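PDB 6ZQ1: MgGH51 from Meripilus giganteus, which probably releases terminal alpha-L-arabinofuranosyl units from arabinose-containing polysaccharides, as an alpha-L-arabinofuranosidase of glycoside hydrolase family 51. Local coordinates for residues Y397-Y402 with T423-G428; E427-A432 with S478-L483; Y18-E23 with S223-P228. One frame throughout, in Å; residues are numbered along the deposited sequence.

In the fold
All three contacts join neighbouring parallel strands of one (beta/alpha)8 barrel. From the N terminus, contact 3 opens first. It pairs strand 20-21 with strand 224-227 across 199 residues, a loop that includes the two five-stranded antiparallel sheets. Contact 1 follows in series and closes a short loop of 20 residues between strands 396-403 and 424-432, with helix 405-410 inside it. Contact 2 begins where contact 1 ends, shares Glu427 and Gly428 with it, and brings strand 474-479 beside strand 424-432. No loop nests in or crosses another. A backbone bond between Gly19 and Ala477 joins the last strand to the first. Each contact reaches the bound iminosugar EDG.

Contact 1 (Y397-Y402 with T423-G428); sequences YDVHVY and TTYFEG. With EDG (1,4-dideoxy-1,4-imino-L-arabinitol), chain F.
Phe426 lies alongside Asp398, both side chains pointing the same way, with CD2 of the ring 3.8 Å from CG of Asp398. Ring and carboxylate planes are 27° apart. The two strands belong to a beta-alpha-beta unit of the (beta/alpha)8 barrel and run parallel. The backbone ladder alternates between them: Tyr397 N bonds to Thr424 O, Phe426 N to Tyr397 O, and Val399 N to Phe426 O at 2.8 Å. Gly428 N adds two weak bonds, to Val399 O and to Asp398 OD1; the backbone pairing then continues from Val401 to Glu429. Gly428 CA sits over one face of the Phe426 ring, toward the rim. A side chain on Gly428 would run into Asp398 OD1.

Tyr397, Val399 and Tyr425 pack together on the sheet's other side. CB of Tyr397 is 4.0 Å from CD1 of Tyr425. The same ring meets Val399 CG2 at its edge. Glu427 starts away from the neighbouring strand, but a bend at its second torsion (chi2 91°) brings the carboxylate back. There OE1 lies near Val399 CB, and OE2 comes within 3.3 Å of Val401 CG1. Tyr415 supplies a hydroxyl partner to OE1, so this buried group is not left to apolar neighbours alone. Farther along strand 396-403, His400 ND1 is hydrogen-bonded to Glu351. At the end of the segment, EDG O5' donates a 2.9 Å hydrogen bond to Tyr402 OH.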
loop_
_atom_site.group_PDB
_atom_site.type_symbol
_atom_site.label_atom_id
_atom_site.label_comp_id
_atom_site.label_asym_id
_atom_site.label_seq_id
_atom_site.Cartn_x
_atom_site.Cartn_y
_atom_site.Cartn_z
ATOM N N TYR A 397 0.448 -17.099 -13.423
ATOM C CA TYR A 397 1.774 -16.498 -13.212
ATOM C C TYR A 397 1.639 -15.010 -12.916
ATOM O O TYR A 397 0.751 -14.355 -13.531
ATOM C CB TYR A 397 2.658 -16.638 -14.446
ATOM C CG TYR A 397 3.436 -17.926 -14.485
ATOM C CD1 TYR A 397 4.565 -18.102 -13.709
ATOM C CD2 TYR A 397 3.052 -18.968 -15.308
ATOM C CE1 TYR A 397 5.309 -19.264 -13.773
ATOM C CE2 TYR A 397 3.787 -20.138 -15.394
ATOM C CZ TYR A 397 4.926 -20.277 -14.631
ATOM O OH TYR A 397 5.629 -21.445 -14.693
ATOM N N ASP A 398 2.515 -14.510 -12.043
ATOM C CA ASP A 398 2.661 -13.064 -11.736
ATOM C C ASP A 398 3.826 -12.538 -12.572
ATOM O O ASP A 398 4.941 -13.000 -12.380
ATOM C CB ASP A 398 2.796 -12.818 -10.238
ATOM C CG ASP A 398 2.942 -11.342 -9.886
ATOM O OD1 ASP A 398 2.898 -10.525 -10.831
ATOM O OD2 ASP A 398 3.200 -11.029 -8.689
ATOM N N VAL A 399 3.556 -11.619 -13.470
ATOM C CA VAL A 399 4.585 -11.009 -14.350
ATOM C C VAL A 399 4.856 -9.585 -13.845
ATOM O O VAL A 399 3.904 -8.806 -13.752
ATOM C CB VAL A 399 4.090 -11.071 -15.807
ATOM C CG1 VAL A 399 5.095 -10.521 -16.821
ATOM C CG2 VAL A 399 3.658 -12.481 -16.187
ATOM N N HIS A 400 6.125 -9.231 -13.619
ATOM C CA HIS A 400 6.574 -7.904 -13.168
ATOM C C HIS A 400 7.378 -7.241 -14.287
ATOM O O HIS A 400 8.220 -7.962 -14.851
ATOM C CB HIS A 400 7.453 -8.008 -11.931
ATOM C CG HIS A 400 6.738 -8.542 -10.735
ATOM N ND1 HIS A 400 7.374 -8.840 -9.558
ATOM C CD2 HIS A 400 5.458 -8.912 -10.579
ATOM C CE1 HIS A 400 6.489 -9.319 -8.692
ATOM N NE2 HIS A 400 5.335 -9.403 -9.297
ATOM N N VAL A 401 7.164 -5.953 -14.558
ATOM C CA VAL A 401 8.057 -5.222 -15.532
ATOM C C VAL A 401 8.239 -3.754 -15.120
ATOM O O VAL A 401 7.248 -3.058 -14.887
ATOM C CB VAL A 401 7.629 -5.385 -16.988
ATOM C CG1 VAL A 401 6.277 -4.758 -17.277
ATOM C CG2 VAL A 401 8.714 -4.856 -17.966
ATOM N N TYR A 402 9.494 -3.312 -15.091
ATOM C CA TYR A 402 9.928 -1.921 -14.888
ATOM C C TYR A 402 10.717 -1.541 -16.135
ATOM O O TYR A 402 11.689 -2.235 -16.391
ATOM C CB TYR A 402 10.722 -1.792 -13.598
ATOM C CG TYR A 402 9.885 -2.105 -12.372
ATOM C CD1 TYR A 402 9.037 -1.162 -11.830
ATOM C CD2 TYR A 402 9.944 -3.348 -11.767
ATOM C CE1 TYR A 402 8.269 -1.427 -10.693
ATOM C CE2 TYR A 402 9.179 -3.626 -10.631
ATOM C CZ TYR A 402 8.350 -2.656 -10.096
ATOM O OH TYR A 402 7.614 -2.912 -8.979
ATOM N N THR A 423 -4.144 -20.959 -18.716
ATOM C CA THR A 423 -3.257 -20.201 -17.788
ATOM C C THR A 423 -3.788 -18.766 -17.752
ATOM O O THR A 423 -4.023 -18.213 -18.857
ATOM C CB THR A 423 -1.781 -20.196 -18.230
ATOM O OG1 THR A 423 -1.339 -21.505 -18.594
ATOM C CG2 THR A 423 -0.843 -19.648 -17.174
ATOM N N THR A 424 -3.904 -18.149 -16.573
ATOM C CA THR A 424 -4.153 -16.690 -16.497
ATOM C C THR A 424 -2.915 -15.971 -15.974
ATOM O O THR A 424 -2.053 -16.602 -15.338
ATOM C CB THR A 424 -5.444 -16.394 -15.744
ATOM O OG1 THR A 424 -5.298 -16.863 -14.406
ATOM C CG2 THR A 424 -6.620 -17.021 -16.463
ATOM N N TYR A 425 -2.815 -14.688 -16.306
ATOM C CA TYR A 425 -1.641 -13.837 -16.035
ATOM C C TYR A 425 -2.057 -12.641 -15.175
ATOM O O TYR A 425 -3.087 -11.985 -15.446
ATOM C CB TYR A 425 -0.978 -13.465 -17.359
ATOM C CG TYR A 425 -0.435 -14.680 -18.043
ATOM C CD1 TYR A 425 0.842 -15.146 -17.743
ATOM C CD2 TYR A 425 -1.236 -15.450 -18.883
ATOM C CE1 TYR A 425 1.325 -16.307 -18.319
ATOM C CE2 TYR A 425 -0.757 -16.614 -19.468
ATOM C CZ TYR A 425 0.532 -17.024 -19.184
ATOM O OH TYR A 425 1.010 -18.172 -19.710
ATOM N N PHE A 426 -1.270 -12.399 -14.142
ATOM C CA PHE A 426 -1.403 -11.265 -13.191
ATOM C C PHE A 426 -0.237 -10.340 -13.446
ATOM O O PHE A 426 0.904 -10.786 -13.230
ATOM C CB PHE A 426 -1.398 -11.765 -11.740
ATOM C CG PHE A 426 -1.368 -10.754 -10.618
ATOM C CD1 PHE A 426 -1.925 -9.501 -10.755
ATOM C CD2 PHE A 426 -0.833 -11.096 -9.371
ATOM C CE1 PHE A 426 -1.910 -8.588 -9.710
ATOM C CE2 PHE A 426 -0.844 -10.197 -8.316
ATOM C CZ PHE A 426 -1.396 -8.946 -8.478
ATOM N N GLU A 427 -0.489 -9.119 -13.907
ATOM C CA GLU A 427 0.619 -8.150 -14.105
ATOM C C GLU A 427 0.823 -7.442 -12.753
ATOM O O GLU A 427 0.369 -6.306 -12.589
ATOM C CB GLU A 427 0.363 -7.207 -15.271
ATOM C CG GLU A 427 1.656 -6.499 -15.686
ATOM C CD GLU A 427 2.464 -7.204 -16.756
ATOM O OE1 GLU A 427 1.971 -8.217 -17.273
ATOM O OE2 GLU A 427 3.610 -6.743 -17.052
ATOM N N GLY A 428 1.479 -8.127 -11.804
ATOM C CA GLY A 428 1.402 -7.807 -10.363
ATOM C C GLY A 428 2.194 -6.566 -9.973
ATOM O O GLY A 428 1.915 -6.018 -8.901
HETATM O "O2'" EDG F . 8.849 -7.441 -5.678
HETATM C "C2'" EDG F . 9.751 -6.369 -5.572
HETATM C "C1'" EDG F . 10.279 -5.944 -6.943
HETATM N "N4'" EDG F . 9.980 -4.514 -6.996
HETATM C "C3'" EDG F . 9.118 -5.116 -4.935
HETATM O "O3'" EDG F . 9.353 -5.117 -3.522
HETATM C "C4'" EDG F . 9.848 -3.961 -5.632
HETATM C "C5'" EDG F . 9.142 -2.613 -5.532
HETATM O "O5'" EDG F . 7.839 -2.631 -6.095
#

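Contact 2 (E427-A432 with S478-L483); sequences EGEYAA and SYAPLL. With EDG (1,4-dideoxy-1,4-imino-L-arabinitol), chain F.
Ser478 grips the chain at Glu427 and Gly428, and the chains are held tightly here. Its N bonds to Glu427 O at 3.0 Å. Its OG, turned between the backbone N and the carbonyl carbon (chi1 41°), donates to Gly428 O at 2.8 Å from above the carbonyl plane. The Tyr430 ring folds back across the same residue. Its CD1 is 3.2 Å from Ser478 O, and Tyr479 CA lies over one of its faces. Tyr430 OH bonds beyond the contact, to Gln512. Tyr430 O accepts from Ala480 N.

Ala431 CB sits over the face of the Tyr479 ring, 3.9 Å from its centroid, in a CH-pi contact. Beyond this the contact loosens. A water bridges the strands instead, accepting from Tyr479 OH and donating to Ala432 O. A leucine at Tyr479 would probably leave that water without its phenolic partner and Ala431 CB without a flat surface to rest on. Past the cis peptide before Pro481 the chains part.

On the ligand side, CB and CG of Glu429 pack on Ala480 CB. Glu429 OE2 accepts from EDG O2' at 2.8 Å. OE1 is hydrogen-bonded to Tyr402 OH. A glutamate at the end of the seventh barrel strand, facing the sugar site, is consistent with the nucleophile position of family GH51.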
loop_
_atom_site.group_PDB
_atom_site.type_symbol
_atom_site.label_atom_id
_atom_site.label_comp_id
_atom_site.label_asym_id
_atom_site.label_seq_id
_atom_site.Cartn_x
_atom_site.Cartn_y
_atom_site.Cartn_z
ATOM N N GLU A 427 -0.489 -9.119 -13.907
ATOM C CA GLU A 427 0.619 -8.150 -14.105
ATOM C C GLU A 427 0.823 -7.442 -12.753
ATOM O O GLU A 427 0.369 -6.306 -12.589
ATOM C CB GLU A 427 0.363 -7.207 -15.271
ATOM C CG GLU A 427 1.656 -6.499 -15.686
ATOM C CD GLU A 427 2.464 -7.204 -16.756
ATOM O OE1 GLU A 427 1.971 -8.217 -17.273
ATOM O OE2 GLU A 427 3.610 -6.743 -17.052
ATOM N N GLY A 428 1.479 -8.127 -11.804
ATOM C CA GLY A 428 1.402 -7.807 -10.363
ATOM C C GLY A 428 2.194 -6.566 -9.973
ATOM O O GLY A 428 1.915 -6.018 -8.901
ATOM N N GLU A 429 3.178 -6.145 -10.792
ATOM C CA GLU A 429 3.952 -4.921 -10.630
ATOM C C GLU A 429 4.339 -4.452 -12.036
ATOM O O GLU A 429 4.906 -5.266 -12.764
ATOM C CB GLU A 429 5.284 -5.133 -9.895
ATOM C CG GLU A 429 5.127 -5.706 -8.484
ATOM C CD GLU A 429 6.451 -6.012 -7.796
ATOM O OE1 GLU A 429 7.534 -5.449 -8.218
ATOM O OE2 GLU A 429 6.423 -6.797 -6.838
ATOM N N TYR A 430 3.950 -3.234 -12.389
ATOM C CA TYR A 430 4.518 -2.538 -13.575
ATOM C C TYR A 430 4.551 -1.046 -13.315
ATOM O O TYR A 430 3.706 -0.514 -12.563
ATOM C CB TYR A 430 3.724 -2.894 -14.835
ATOM C CG TYR A 430 2.312 -2.396 -14.889
ATOM C CD1 TYR A 430 1.322 -2.978 -14.132
ATOM C CD2 TYR A 430 1.955 -1.358 -15.722
ATOM C CE1 TYR A 430 0.011 -2.553 -14.227
ATOM C CE2 TYR A 430 0.665 -0.887 -15.784
ATOM C CZ TYR A 430 -0.320 -1.472 -15.011
ATOM O OH TYR A 430 -1.610 -1.027 -15.149
ATOM N N ALA A 431 5.477 -0.370 -14.014
ATOM C CA ALA A 431 5.663 1.083 -13.990
ATOM C C ALA A 431 6.714 1.437 -15.046
ATOM O O ALA A 431 7.656 0.662 -15.213
ATOM C CB ALA A 431 6.113 1.568 -12.624
ATOM N N ALA A 432 6.525 2.560 -15.717
ATOM C CA ALA A 432 7.573 3.196 -16.541
ATOM C C ALA A 432 8.403 4.023 -15.569
ATOM O O ALA A 432 7.845 4.949 -14.968
ATOM C CB ALA A 432 6.942 3.982 -17.625
ATOM N N SER A 478 -1.675 -4.432 -11.513
ATOM C CA SER A 478 -1.377 -3.340 -10.556
ATOM C C SER A 478 -0.031 -2.658 -10.868
ATOM O O SER A 478 1.003 -3.349 -10.925
ATOM C CB SER A 478 -1.383 -3.853 -9.128
ATOM O OG SER A 478 -0.746 -5.139 -9.030
ATOM N N TYR A 479 -0.049 -1.329 -10.872
ATOM C CA TYR A 479 1.132 -0.433 -10.815
ATOM C C TYR A 479 1.883 -0.718 -9.510
ATOM O O TYR A 479 1.247 -1.102 -8.420
ATOM C CB TYR A 479 0.702 1.032 -10.885
ATOM C CG TYR A 479 1.802 2.048 -11.034
ATOM C CD1 TYR A 479 2.548 2.496 -9.940
ATOM C CD2 TYR A 479 2.074 2.599 -12.277
ATOM C CE1 TYR A 479 3.540 3.451 -10.100
ATOM C CE2 TYR A 479 3.027 3.587 -12.441
ATOM C CZ TYR A 479 3.790 3.987 -11.354
ATOM O OH TYR A 479 4.771 4.934 -11.464
ATOM N N ALA A 480 3.186 -0.574 -9.542
ATOM C CA ALA A 480 3.981 -0.598 -8.286
ATOM C C ALA A 480 5.177 0.326 -8.362
ATOM O O ALA A 480 5.748 0.498 -9.444
ATOM C CB ALA A 480 4.386 -2.019 -7.948
ATOM N N PRO A 481 5.633 0.893 -7.220
ATOM C CA PRO A 481 4.919 0.850 -5.940
ATOM C C PRO A 481 3.723 1.819 -5.876
ATOM O O PRO A 481 3.647 2.793 -6.600
ATOM C CB PRO A 481 5.997 1.239 -4.919
ATOM C CG PRO A 481 7.314 1.056 -5.656
ATOM C CD PRO A 481 6.955 1.505 -7.054
ATOM N N LEU A 482 2.815 1.563 -4.938
ATOM C CA LEU A 482 1.584 2.350 -4.788
ATOM C C LEU A 482 1.859 3.721 -4.127
ATOM O O LEU A 482 1.298 4.693 -4.576
ATOM C CB LEU A 482 0.626 1.485 -3.955
ATOM C CG LEU A 482 -0.749 2.057 -3.676
ATOM C CD1 LEU A 482 -1.534 2.306 -4.954
ATOM C CD2 LEU A 482 -1.533 1.134 -2.750
ATOM N N LEU A 483 2.607 3.748 -3.030
ATOM C CA LEU A 483 2.626 4.856 -2.030
ATOM C C LEU A 483 4.047 5.272 -1.719
ATOM O O LEU A 483 4.921 4.400 -1.682
ATOM C CB LEU A 483 1.917 4.410 -0.747
ATOM C CG LEU A 483 0.393 4.427 -0.792
ATOM C CD1 LEU A 483 -0.174 3.800 0.459
ATOM C CD2 LEU A 483 -0.177 5.824 -0.967
HETATM O "O2'" EDG F . 8.849 -7.441 -5.678
HETATM C "C2'" EDG F . 9.751 -6.369 -5.572
HETATM C "C1'" EDG F . 10.279 -5.944 -6.943
HETATM N "N4'" EDG F . 9.980 -4.514 -6.996
HETATM C "C3'" EDG F . 9.118 -5.116 -4.935
HETATM O "O3'" EDG F . 9.353 -5.117 -3.522
HETATM C "C4'" EDG F . 9.848 -3.961 -5.632
HETATM C "C5'" EDG F . 9.142 -2.613 -5.532
HETATM O "O5'" EDG F . 7.839 -2.631 -6.095
HETATM O O HOH W 1 5.427 6.048 -14.081
#

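Contact 3 (Y18-E23 with S223-P228). With EDG (1,4-dideoxy-1,4-imino-L-arabinitol), chain F.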
loop_
_atom_site.group_PDB
_atom_site.type_symbol
_atom_site.label_atom_id
_atom_site.label_comp_id
_atom_site.label_asym_id
_atom_site.label_seq_id
_atom_site.Cartn_x
_atom_site.Cartn_y
_atom_site.Cartn_z
ATOM N N TYR A 18 -8.346 -4.518 -12.744
ATOM C CA TYR A 18 -7.591 -3.351 -12.203
ATOM C C TYR A 18 -7.591 -3.346 -10.686
ATOM O O TYR A 18 -8.671 -3.470 -10.064
ATOM C CB TYR A 18 -8.145 -2.034 -12.737
ATOM C CG TYR A 18 -8.146 -1.971 -14.242
ATOM C CD1 TYR A 18 -6.953 -1.827 -14.927
ATOM C CD2 TYR A 18 -9.324 -2.080 -14.968
ATOM C CE1 TYR A 18 -6.946 -1.793 -16.303
ATOM C CE2 TYR A 18 -9.325 -2.040 -16.350
ATOM C CZ TYR A 18 -8.135 -1.854 -17.014
ATOM O OH TYR A 18 -8.128 -1.864 -18.383
ATOM N N GLY A 19 -6.396 -3.226 -10.102
ATOM C CA GLY A 19 -6.252 -3.182 -8.650
ATOM C C GLY A 19 -4.908 -2.640 -8.196
ATOM O O GLY A 19 -4.176 -1.997 -9.025
ATOM N N LEU A 20 -4.577 -2.918 -6.943
ATOM C CA LEU A 20 -3.500 -2.230 -6.185
ATOM C C LEU A 20 -2.482 -3.276 -5.756
ATOM O O LEU A 20 -2.883 -4.431 -5.467
ATOM C CB LEU A 20 -4.067 -1.551 -4.928
ATOM C CG LEU A 20 -5.145 -0.495 -5.155
ATOM C CD1 LEU A 20 -5.401 0.238 -3.858
ATOM C CD2 LEU A 20 -4.741 0.496 -6.247
ATOM N N MET A 21 -1.214 -2.879 -5.700
ATOM C CA MET A 21 -0.105 -3.694 -5.129
ATOM C C MET A 21 0.454 -2.957 -3.923
ATOM O O MET A 21 0.945 -1.828 -4.075
ATOM C CB MET A 21 1.013 -3.894 -6.162
ATOM C CG MET A 21 2.187 -4.740 -5.662
ATOM S SD MET A 21 3.460 -3.797 -4.830
ATOM C CE MET A 21 4.476 -5.106 -4.177
ATOM N N PHE A 22 0.478 -3.634 -2.778
ATOM C CA PHE A 22 0.953 -3.049 -1.526
ATOM C C PHE A 22 2.028 -3.897 -0.848
ATOM O O PHE A 22 1.962 -5.124 -0.748
ATOM C CB PHE A 22 -0.198 -2.839 -0.557
ATOM C CG PHE A 22 0.224 -2.023 0.619
ATOM C CD1 PHE A 22 0.188 -0.637 0.584
ATOM C CD2 PHE A 22 0.614 -2.638 1.798
ATOM C CE1 PHE A 22 0.539 0.118 1.694
ATOM C CE2 PHE A 22 1.006 -1.870 2.882
ATOM C CZ PHE A 22 0.965 -0.503 2.833
ATOM N N GLU A 23 3.040 -3.186 -0.383
ATOM C CA GLU A 23 3.985 -3.616 0.669
ATOM C C GLU A 23 4.343 -2.365 1.451
ATOM O O GLU A 23 4.098 -1.251 0.953
ATOM C CB GLU A 23 5.200 -4.310 0.072
ATOM C CG GLU A 23 6.110 -3.344 -0.616
ATOM C CD GLU A 23 7.328 -3.974 -1.259
ATOM O OE1 GLU A 23 8.081 -4.715 -0.566
ATOM O OE2 GLU A 23 7.565 -3.642 -2.429
ATOM N N SER A 223 -10.266 -3.290 -7.641
ATOM C CA SER A 223 -11.041 -4.544 -7.444
ATOM C C SER A 223 -10.262 -5.509 -6.554
ATOM O O SER A 223 -10.849 -6.459 -6.043
ATOM C CB SER A 223 -11.360 -5.177 -8.788
ATOM O OG SER A 223 -10.148 -5.571 -9.455
ATOM N N PHE A 224 -8.957 -5.320 -6.437
ATOM C CA PHE A 224 -8.092 -6.225 -5.644
ATOM C C PHE A 224 -6.994 -5.417 -4.956
ATOM O O PHE A 224 -6.596 -4.292 -5.389
ATOM C CB PHE A 224 -7.548 -7.397 -6.478
ATOM C CG PHE A 224 -6.482 -6.997 -7.471
ATOM C CD1 PHE A 224 -5.178 -6.806 -7.045
ATOM C CD2 PHE A 224 -6.795 -6.767 -8.798
ATOM C CE1 PHE A 224 -4.200 -6.385 -7.942
ATOM C CE2 PHE A 224 -5.810 -6.348 -9.696
ATOM C CZ PHE A 224 -4.516 -6.163 -9.254
ATOM N N PHE A 225 -6.446 -6.064 -3.932
ATOM C CA PHE A 225 -5.265 -5.583 -3.194
ATOM C C PHE A 225 -4.272 -6.731 -2.970
ATOM O O PHE A 225 -4.570 -7.683 -2.217
ATOM C CB PHE A 225 -5.766 -5.019 -1.870
ATOM C CG PHE A 225 -4.821 -4.141 -1.103
ATOM C CD1 PHE A 225 -3.917 -4.684 -0.214
ATOM C CD2 PHE A 225 -4.947 -2.758 -1.164
ATOM C CE1 PHE A 225 -3.133 -3.855 0.580
ATOM C CE2 PHE A 225 -4.152 -1.932 -0.379
ATOM C CZ PHE A 225 -3.254 -2.487 0.504
ATOM N N ARG A 226 -3.145 -6.685 -3.666
ATOM C CA ARG A 226 -2.033 -7.668 -3.530
ATOM C C ARG A 226 -1.160 -7.269 -2.331
ATOM O O ARG A 226 -0.800 -6.087 -2.225
ATOM C CB ARG A 226 -1.193 -7.714 -4.812
ATOM C CG ARG A 226 -0.069 -8.742 -4.783
ATOM C CD ARG A 226 0.980 -8.401 -5.843
ATOM N NE ARG A 226 2.097 -9.315 -5.744
ATOM C CZ ARG A 226 3.374 -9.029 -6.036
ATOM N NH1 ARG A 226 3.724 -7.833 -6.496
ATOM N NH2 ARG A 226 4.288 -9.964 -5.841
ATOM N N PHE A 227 -0.951 -8.184 -1.378
ATOM C CA PHE A 227 -0.229 -7.909 -0.113
ATOM C C PHE A 227 0.217 -9.235 0.509
ATOM O O PHE A 227 -0.268 -10.292 0.102
ATOM C CB PHE A 227 -1.151 -7.145 0.827
ATOM C CG PHE A 227 -2.063 -8.076 1.574
ATOM C CD1 PHE A 227 -3.057 -8.753 0.893
ATOM C CD2 PHE A 227 -1.915 -8.270 2.931
ATOM C CE1 PHE A 227 -3.884 -9.633 1.576
ATOM C CE2 PHE A 227 -2.768 -9.115 3.617
ATOM C CZ PHE A 227 -3.735 -9.806 2.932
ATOM N N PRO A 228 1.129 -9.240 1.509
ATOM C CA PRO A 228 1.844 -8.050 1.968
ATOM C C PRO A 228 3.198 -7.740 1.311
ATOM O O PRO A 228 3.894 -6.903 1.831
ATOM C CB PRO A 228 2.039 -8.386 3.432
ATOM C CG PRO A 228 2.354 -9.875 3.396
ATOM C CD PRO A 228 1.375 -10.405 2.384
HETATM O "O2'" EDG F . 8.849 -7.441 -5.678
HETATM C "C2'" EDG F . 9.751 -6.369 -5.572
HETATM C "C1'" EDG F . 10.279 -5.944 -6.943
HETATM N "N4'" EDG F . 9.980 -4.514 -6.996
HETATM C "C3'" EDG F . 9.118 -5.116 -4.935
HETATM O "O3'" EDG F . 9.353 -5.117 -3.522
HETATM C "C4'" EDG F . 9.848 -3.961 -5.632
HETATM C "C5'" EDG F . 9.142 -2.613 -5.532
HETATM O "O5'" EDG F . 7.839 -2.631 -6.095
HETATM O O HOH W 2 -11.249 -4.224 -12.409
#
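Arg226 crosses Met21 at a slant on its way toward the centre of the barrel. Its CB packs near Leu20 O, at 3.8 Å. CG is anti to the backbone N (chi1 -177°), and the chain stays extended out to NE. CD passes 3.9 Å from Met21 CG. At the tip, NH1 lies 3.6 Å from the same Met21 CG and close to CE. NE forms a salt bridge with Glu347 and NH1 one with Glu429. NH2 has a long, weak and less certain ion pair with Asp398.

The strands are parallel neighbours in the (beta/alpha)8 barrel. Backbone bonds run from Leu20 N to Phe224 O, Arg226 N to Leu20 O, and Phe22 N to Arg226 O. Tyr18 O takes two bonds from Ser223, from N and from OG, the latter at 2.6 Å. Gly19 CA lies over the face of the Phe224 ring, 3.5 Å from its centroid, where a CB would collide with the ring. On the face that carries Leu20 and Phe225, Phe22 CB is 3.3 Å from Phe225 CZ.

Past the strand, Glu23 OE2 accepts from EDG O3' at 2.6 Å. The buried Arg226 is a second-shell residue, likely to hold the carboxylate of Glu429 in position.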